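Local coordinates for polysaccharide deacetylase-like protein (Bacillus anthracis, PDB 4V33) that probably belongs to the metal-dependent polysaccharide deacetylases, binds zinc, and is required for osmotic stability and cell shape maintenance in its bacterium, at residues V75-W80 against I119-I124; H150-Y155 against V165-F170. All coordinates share one frame; numbering follows the deposited sequence.

Contact 1: V75-W80 against I119-I124; sequences VQYKIW and IEAIGI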
loop_
_atom_site.group_PDB
_atom_site.type_symbol
_atom_site.label_atom_id
_atom_site.label_comp_id
_atom_site.label_asym_id
_atom_site.label_seq_id
_atom_site.Cartn_x
_atom_site.Cartn_y
_atom_site.Cartn_z
ATOM N N VAL A 75 -5.011 34.515 -8.463
ATOM C CA VAL A 75 -4.784 33.509 -7.435
ATOM C C VAL A 75 -3.575 32.695 -7.860
ATOM O O VAL A 75 -3.468 32.294 -9.018
ATOM C CB VAL A 75 -6.005 32.577 -7.257
ATOM C CG1 VAL A 75 -5.643 31.354 -6.415
ATOM C CG2 VAL A 75 -7.161 33.343 -6.620
ATOM N N GLN A 76 -2.648 32.472 -6.936
ATOM C CA GLN A 76 -1.523 31.588 -7.226
ATOM C C GLN A 76 -1.653 30.316 -6.428
ATOM O O GLN A 76 -1.816 30.358 -5.210
ATOM C CB GLN A 76 -0.193 32.274 -6.914
ATOM C CG GLN A 76 0.016 33.538 -7.734
ATOM C CD GLN A 76 1.420 34.100 -7.625
ATOM O OE1 GLN A 76 2.214 33.675 -6.785
ATOM N NE2 GLN A 76 1.727 35.067 -8.475
ATOM N N TYR A 77 -1.587 29.185 -7.125
ATOM C CA TYR A 77 -1.706 27.879 -6.494
ATOM C C TYR A 77 -0.342 27.224 -6.407
ATOM O O TYR A 77 0.243 26.864 -7.432
ATOM C CB TYR A 77 -2.619 26.963 -7.313
ATOM C CG TYR A 77 -4.037 27.448 -7.509
ATOM C CD1 TYR A 77 -5.028 27.130 -6.594
ATOM C CD2 TYR A 77 -4.391 28.189 -8.629
ATOM C CE1 TYR A 77 -6.343 27.550 -6.775
ATOM C CE2 TYR A 77 -5.709 28.615 -8.824
ATOM C CZ TYR A 77 -6.675 28.289 -7.888
ATOM O OH TYR A 77 -7.983 28.698 -8.062
ATOM N N LYS A 78 0.169 27.069 -5.191
ATOM C CA LYS A 78 1.419 26.352 -4.993
ATOM C C LYS A 78 1.067 24.881 -4.843
ATOM O O LYS A 78 0.283 24.511 -3.968
ATOM C CB LYS A 78 2.155 26.840 -3.745
ATOM C CG LYS A 78 3.488 26.121 -3.522
ATOM C CD LYS A 78 4.096 26.448 -2.162
ATOM C CE LYS A 78 4.533 27.895 -2.096
ATOM N NZ LYS A 78 5.237 28.201 -0.806
ATOM N N ILE A 79 1.635 24.053 -5.709
ATOM C CA ILE A 79 1.249 22.649 -5.761
ATOM C C ILE A 79 2.482 21.768 -5.756
ATOM O O ILE A 79 3.480 22.060 -6.430
ATOM C CB ILE A 79 0.408 22.343 -7.018
ATOM C CG1 ILE A 79 -0.829 23.245 -7.053
ATOM C CG2 ILE A 79 -0.001 20.871 -7.056
ATOM C CD1 ILE A 79 -1.740 23.009 -8.241
ATOM N N TRP A 80 2.415 20.697 -4.972
ATOM C CA TRP A 80 3.459 19.687 -4.990
ATOM C C TRP A 80 2.881 18.321 -4.689
ATOM O O TRP A 80 1.811 18.199 -4.094
ATOM C CB TRP A 80 4.571 20.012 -3.993
ATOM C CG TRP A 80 4.202 19.896 -2.542
ATOM C CD1 TRP A 80 4.447 18.835 -1.714
ATOM C CD2 TRP A 80 3.569 20.895 -1.735
ATOM N NE1 TRP A 80 3.989 19.110 -0.447
ATOM C CE2 TRP A 80 3.449 20.368 -0.434
ATOM C CE3 TRP A 80 3.088 22.185 -1.989
ATOM C CZ2 TRP A 80 2.864 21.083 0.610
ATOM C CZ3 TRP A 80 2.508 22.894 -0.949
ATOM C CH2 TRP A 80 2.400 22.339 0.332
ATOM N N ILE A 119 -2.140 21.586 -2.217
ATOM C CA ILE A 119 -2.423 22.852 -2.878
ATOM C C ILE A 119 -2.511 23.960 -1.830
ATOM O O ILE A 119 -3.309 23.871 -0.900
ATOM C CB ILE A 119 -3.767 22.803 -3.652
ATOM C CG1 ILE A 119 -3.796 21.618 -4.625
ATOM C CG2 ILE A 119 -4.010 24.130 -4.387
ATOM C CD1 ILE A 119 -5.185 21.309 -5.184
ATOM N N GLU A 120 -1.685 24.994 -1.976
ATOM C CA GLU A 120 -1.782 26.186 -1.136
ATOM C C GLU A 120 -2.082 27.367 -2.031
ATOM O O GLU A 120 -1.307 27.669 -2.939
ATOM C CB GLU A 120 -0.471 26.486 -0.417
ATOM C CG GLU A 120 -0.000 25.479 0.596
ATOM C CD GLU A 120 1.264 25.960 1.303
ATOM O OE1 GLU A 120 1.851 26.979 0.859
ATOM O OE2 GLU A 120 1.663 25.333 2.302
ATOM N N ALA A 121 -3.187 28.052 -1.763
ATOM C CA ALA A 121 -3.580 29.188 -2.585
ATOM C C ALA A 121 -3.350 30.511 -1.876
ATOM O O ALA A 121 -3.660 30.654 -0.696
ATOM C CB ALA A 121 -5.034 29.066 -2.979
ATOM N N ILE A 122 -2.798 31.471 -2.611
ATOM C CA ILE A 122 -2.713 32.851 -2.154
ATOM C C ILE A 122 -3.355 33.744 -3.195
ATOM O O ILE A 122 -3.459 33.371 -4.361
ATOM C CB ILE A 122 -1.252 33.317 -1.902
ATOM C CG1 ILE A 122 -0.461 33.414 -3.212
ATOM C CG2 ILE A 122 -0.569 32.420 -0.877
ATOM C CD1 ILE A 122 0.958 33.940 -3.030
ATOM N N GLY A 123 -3.817 34.914 -2.764
ATOM C CA GLY A 123 -4.398 35.867 -3.684
ATOM C C GLY A 123 -3.469 37.047 -3.882
ATOM O O GLY A 123 -2.665 37.362 -3.001
ATOM N N ILE A 124 -3.570 37.691 -5.040
ATOM C CA ILE A 124 -2.803 38.903 -5.315
ATOM C C ILE A 124 -3.767 40.041 -5.609
ATOM O O ILE A 124 -4.643 39.900 -6.465
ATOM C CB ILE A 124 -1.890 38.735 -6.547
ATOM C CG1 ILE A 124 -1.210 37.360 -6.552
ATOM C CG2 ILE A 124 -0.876 39.889 -6.624
ATOM C CD1 ILE A 124 -0.260 37.142 -5.406
HETATM O O HOH W 1 4.308 27.794 1.616
#
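Y77 meets I119 and A121 on the buried face of two antiparallel strands, 75-80 and 119-124. I119 CG2 reaches the edge of the ring near its plane, 3.9 Å from Y77 CD1. A121 CB approaches the same CD1 obliquely. V75 CG1 lies over one face of the ring, offset toward the rim, and also touches A121 CB at 4.2 Å. I79 and I119 run side by side, CG1 to CG1. M65 and I63 of strand 60-66 and L103 and F105 of strand 103-106 add to this layer. Y77 OH is hydrogen-bonded to F101 O.

Four backbone bonds tie the strands, two in the Q76-I122 pair and two in the K78-E120 pair. Q76 N gives to I122 O at 2.8 Å, and E120 N to K78 O at 2.8 Å.

The other face is more polar. Q76 lays its extended chain across I122 and I124, with CB 3.9 Å from I122 CG1. The carboxylate of E120 stands nearly perpendicular to the W80 ring, planes 82° apart, with OE2 at the edge, 3.7 Å from W80 CH2. OE2 also pairs with K86. On the other oxygen the salt bridge is long, K78 NZ to E120 OE1 4.0 Å. One water closes the gap, accepting from NZ and donating to OE1.

One apolar face turned to a second layer of strands and one mixed face turned outward fit a beta-sandwich, here the four-stranded sheet of a domain consistent with a fibronectin type III fold.

Contact 2: H150-Y155 against V165-F170; sequences HAIDDY and VSPANF. With ACT (acetate ion), chain C.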
loop_
_atom_site.group_PDB
_atom_site.type_symbol
_atom_site.label_atom_id
_atom_site.label_comp_id
_atom_site.label_asym_id
_atom_site.label_seq_id
_atom_site.Cartn_x
_atom_site.Cartn_y
_atom_site.Cartn_z
ATOM N N HIS A 150 5.583 -17.397 -1.056
ATOM C CA HIS A 150 5.376 -18.489 -0.119
ATOM C C HIS A 150 6.703 -18.908 0.506
ATOM O O HIS A 150 7.135 -18.304 1.485
ATOM C CB HIS A 150 4.670 -19.658 -0.802
ATOM C CG HIS A 150 3.210 -19.420 -1.008
ATOM N ND1 HIS A 150 2.720 -18.604 -2.007
ATOM C CD2 HIS A 150 2.132 -19.852 -0.311
ATOM C CE1 HIS A 150 1.399 -18.570 -1.933
ATOM N NE2 HIS A 150 1.020 -19.307 -0.907
ATOM N N ALA A 151 7.353 -19.924 -0.057
ATOM C CA ALA A 151 8.638 -20.381 0.463
ATOM C C ALA A 151 9.774 -19.564 -0.146
ATOM O O ALA A 151 9.758 -19.263 -1.340
ATOM C CB ALA A 151 8.835 -21.853 0.156
ATOM N N ILE A 152 10.732 -19.170 0.689
ATOM C CA ILE A 152 11.983 -18.576 0.214
ATOM C C ILE A 152 13.090 -19.551 0.576
ATOM O O ILE A 152 13.617 -19.545 1.686
ATOM C CB ILE A 152 12.249 -17.198 0.834
ATOM C CG1 ILE A 152 11.049 -16.266 0.609
ATOM C CG2 ILE A 152 13.520 -16.592 0.235
ATOM C CD1 ILE A 152 10.755 -15.962 -0.861
ATOM N N ASP A 153 13.416 -20.437 -0.354
ATOM C CA ASP A 153 14.386 -21.487 -0.072
ATOM C C ASP A 153 14.842 -22.061 -1.393
ATOM O O ASP A 153 14.152 -21.890 -2.403
ATOM C CB ASP A 153 13.754 -22.600 0.780
ATOM C CG ASP A 153 14.773 -23.359 1.605
ATOM O OD1 ASP A 153 15.987 -23.201 1.361
ATOM O OD2 ASP A 153 14.356 -24.123 2.504
ATOM N N ASP A 154 16.000 -22.724 -1.379
ATOM C CA ASP A 154 16.497 -23.455 -2.542
ATOM C C ASP A 154 15.732 -24.760 -2.609
ATOM O O ASP A 154 15.770 -25.558 -1.671
ATOM C CB ASP A 154 18.007 -23.737 -2.437
ATOM C CG ASP A 154 18.833 -22.466 -2.285
ATOM O OD1 ASP A 154 18.715 -21.566 -3.142
ATOM O OD2 ASP A 154 19.594 -22.362 -1.301
ATOM N N TYR A 155 15.021 -24.976 -3.705
ATOM C CA TYR A 155 14.175 -26.159 -3.830
ATOM C C TYR A 155 15.014 -27.417 -4.043
ATOM O O TYR A 155 15.907 -27.440 -4.889
ATOM C CB TYR A 155 13.177 -25.960 -4.968
ATOM C CG TYR A 155 12.204 -27.101 -5.154
ATOM C CD1 TYR A 155 11.159 -27.293 -4.266
ATOM C CD2 TYR A 155 12.323 -27.968 -6.230
ATOM C CE1 TYR A 155 10.262 -28.321 -4.436
ATOM C CE2 TYR A 155 11.428 -29.006 -6.410
ATOM C CZ TYR A 155 10.401 -29.175 -5.506
ATOM O OH TYR A 155 9.504 -30.203 -5.673
ATOM N N VAL A 165 10.701 -19.671 -4.099
ATOM C CA VAL A 165 11.590 -18.696 -4.740
ATOM C C VAL A 165 12.932 -18.770 -4.013
ATOM O O VAL A 165 12.984 -18.719 -2.792
ATOM C CB VAL A 165 10.987 -17.275 -4.686
ATOM C CG1 VAL A 165 12.011 -16.205 -5.092
ATOM C CG2 VAL A 165 9.747 -17.199 -5.569
ATOM N N SER A 166 14.026 -18.948 -4.747
ATOM C CA SER A 166 15.322 -19.098 -4.085
ATOM C C SER A 166 15.717 -17.813 -3.378
ATOM O O SER A 166 15.320 -16.736 -3.801
ATOM C CB SER A 166 16.402 -19.474 -5.093
ATOM O OG SER A 166 16.612 -18.420 -6.026
ATOM N N PRO A 167 16.503 -17.920 -2.299
ATOM C CA PRO A 167 16.977 -16.699 -1.638
ATOM C C PRO A 167 17.725 -15.769 -2.604
ATOM O O PRO A 167 17.574 -14.552 -2.493
ATOM C CB PRO A 167 17.901 -17.238 -0.545
ATOM C CG PRO A 167 17.269 -18.564 -0.182
ATOM C CD PRO A 167 16.782 -19.129 -1.498
ATOM N N ALA A 168 18.495 -16.328 -3.533
ATOM C CA ALA A 168 19.187 -15.500 -4.524
ATOM C C ALA A 168 18.218 -14.725 -5.417
ATOM O O ALA A 168 18.388 -13.525 -5.633
ATOM C CB ALA A 168 20.132 -16.348 -5.371
ATOM N N ASN A 169 17.199 -15.398 -5.940
ATOM C CA ASN A 169 16.218 -14.699 -6.769
ATOM C C ASN A 169 15.367 -13.717 -5.972
ATOM O O ASN A 169 15.029 -12.634 -6.472
ATOM C CB ASN A 169 15.357 -15.687 -7.557
ATOM C CG ASN A 169 16.127 -16.336 -8.686
ATOM O OD1 ASN A 169 17.177 -15.836 -9.097
ATOM N ND2 ASN A 169 15.613 -17.444 -9.198
ATOM N N PHE A 170 15.027 -14.078 -4.733
ATOM C CA PHE A 170 14.309 -13.149 -3.870
ATOM C C PHE A 170 15.133 -11.881 -3.659
ATOM O O PHE A 170 14.612 -10.772 -3.758
ATOM C CB PHE A 170 13.967 -13.786 -2.517
ATOM C CG PHE A 170 13.298 -12.834 -1.571
ATOM C CD1 PHE A 170 11.997 -12.398 -1.814
ATOM C CD2 PHE A 170 13.980 -12.327 -0.471
ATOM C CE1 PHE A 170 11.377 -11.491 -0.968
ATOM C CE2 PHE A 170 13.361 -11.416 0.396
ATOM C CZ PHE A 170 12.057 -11.000 0.147
HETATM C C ACT C . -2.601 -19.227 0.134
HETATM O O ACT C . -1.437 -18.993 0.555
HETATM O OXT ACT C . -3.058 -20.395 0.258
HETATM C CH3 ACT C . -3.422 -18.151 -0.497
HETATM O O HOH W 2 19.674 -19.108 -3.459
#
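A short parallel strand pair leads into a capped helix here, with I152 and V165 as the bridged residues. The pair lies in the deacetylase part of the chain, and the A151 side chain is about 11 Å from the zinc ion. V165 N gives a nearly straight bond to A151 O, 2.9 Å and 177° at the hydrogen. The return bond from D153 N to V165 O is weak. V165 O also receives a CA-H contact from I152 CA at 3.2 Å.

I152 carries the apolar contact with both of its branches. CG2 is anti to the backbone N and lies 3.9 Å from P167 CA. CD1 meets V165 CB at 4.1 Å and, obliquely, F170 CD1 at 3.9 Å. The I152 and F170 side chains cross at about a right angle.

S166 is the N-cap of the helix that starts at P167. Its OG sits between the backbone N and the carbonyl carbon (chi1 65°) and accepts from N169 N at 3.1 Å. The D154 side chain crosses P167 at a slant, with OD1 3.5 Å from P167 CD. A water donates to that OD1 and accepts from A168 N, which links the aspartate to the first turn.

At the start of segment 150-155, H150 NE2 donates to an acetate oxygen. The acetate probably comes from the crystallisation liquor and is also held by F303 N.

N210 and N213 bind the backbone of I152. Helix 211-221 packs A214 against I152 and F170, strand 199-206 brings F204 to I152, and the Y149 ring meets F170 edge-to-face.

In the fold
The two contacts share no strand or helix. Their centres lie 50 Å apart, on opposite sides of the chain's centre, and contact 1 closes before contact 2 opens. Contact 1 joins neighbouring strands within the N-terminal antiparallel sheet. Contact 2 joins a two-strand parallel pair to helix 167-179 in the deacetylase part, on the zinc-bearing side of the molecule. Both are partly buried, each with an apolar side and a wetter one. In contact 1 regular pairing repeats along the strands, and one lysine-glutamate pair sits among mixed side chains on the outer face. In contact 2 backbone pairing is brief, and a helix cap and asparagines from outside the contact supply more of the polar links.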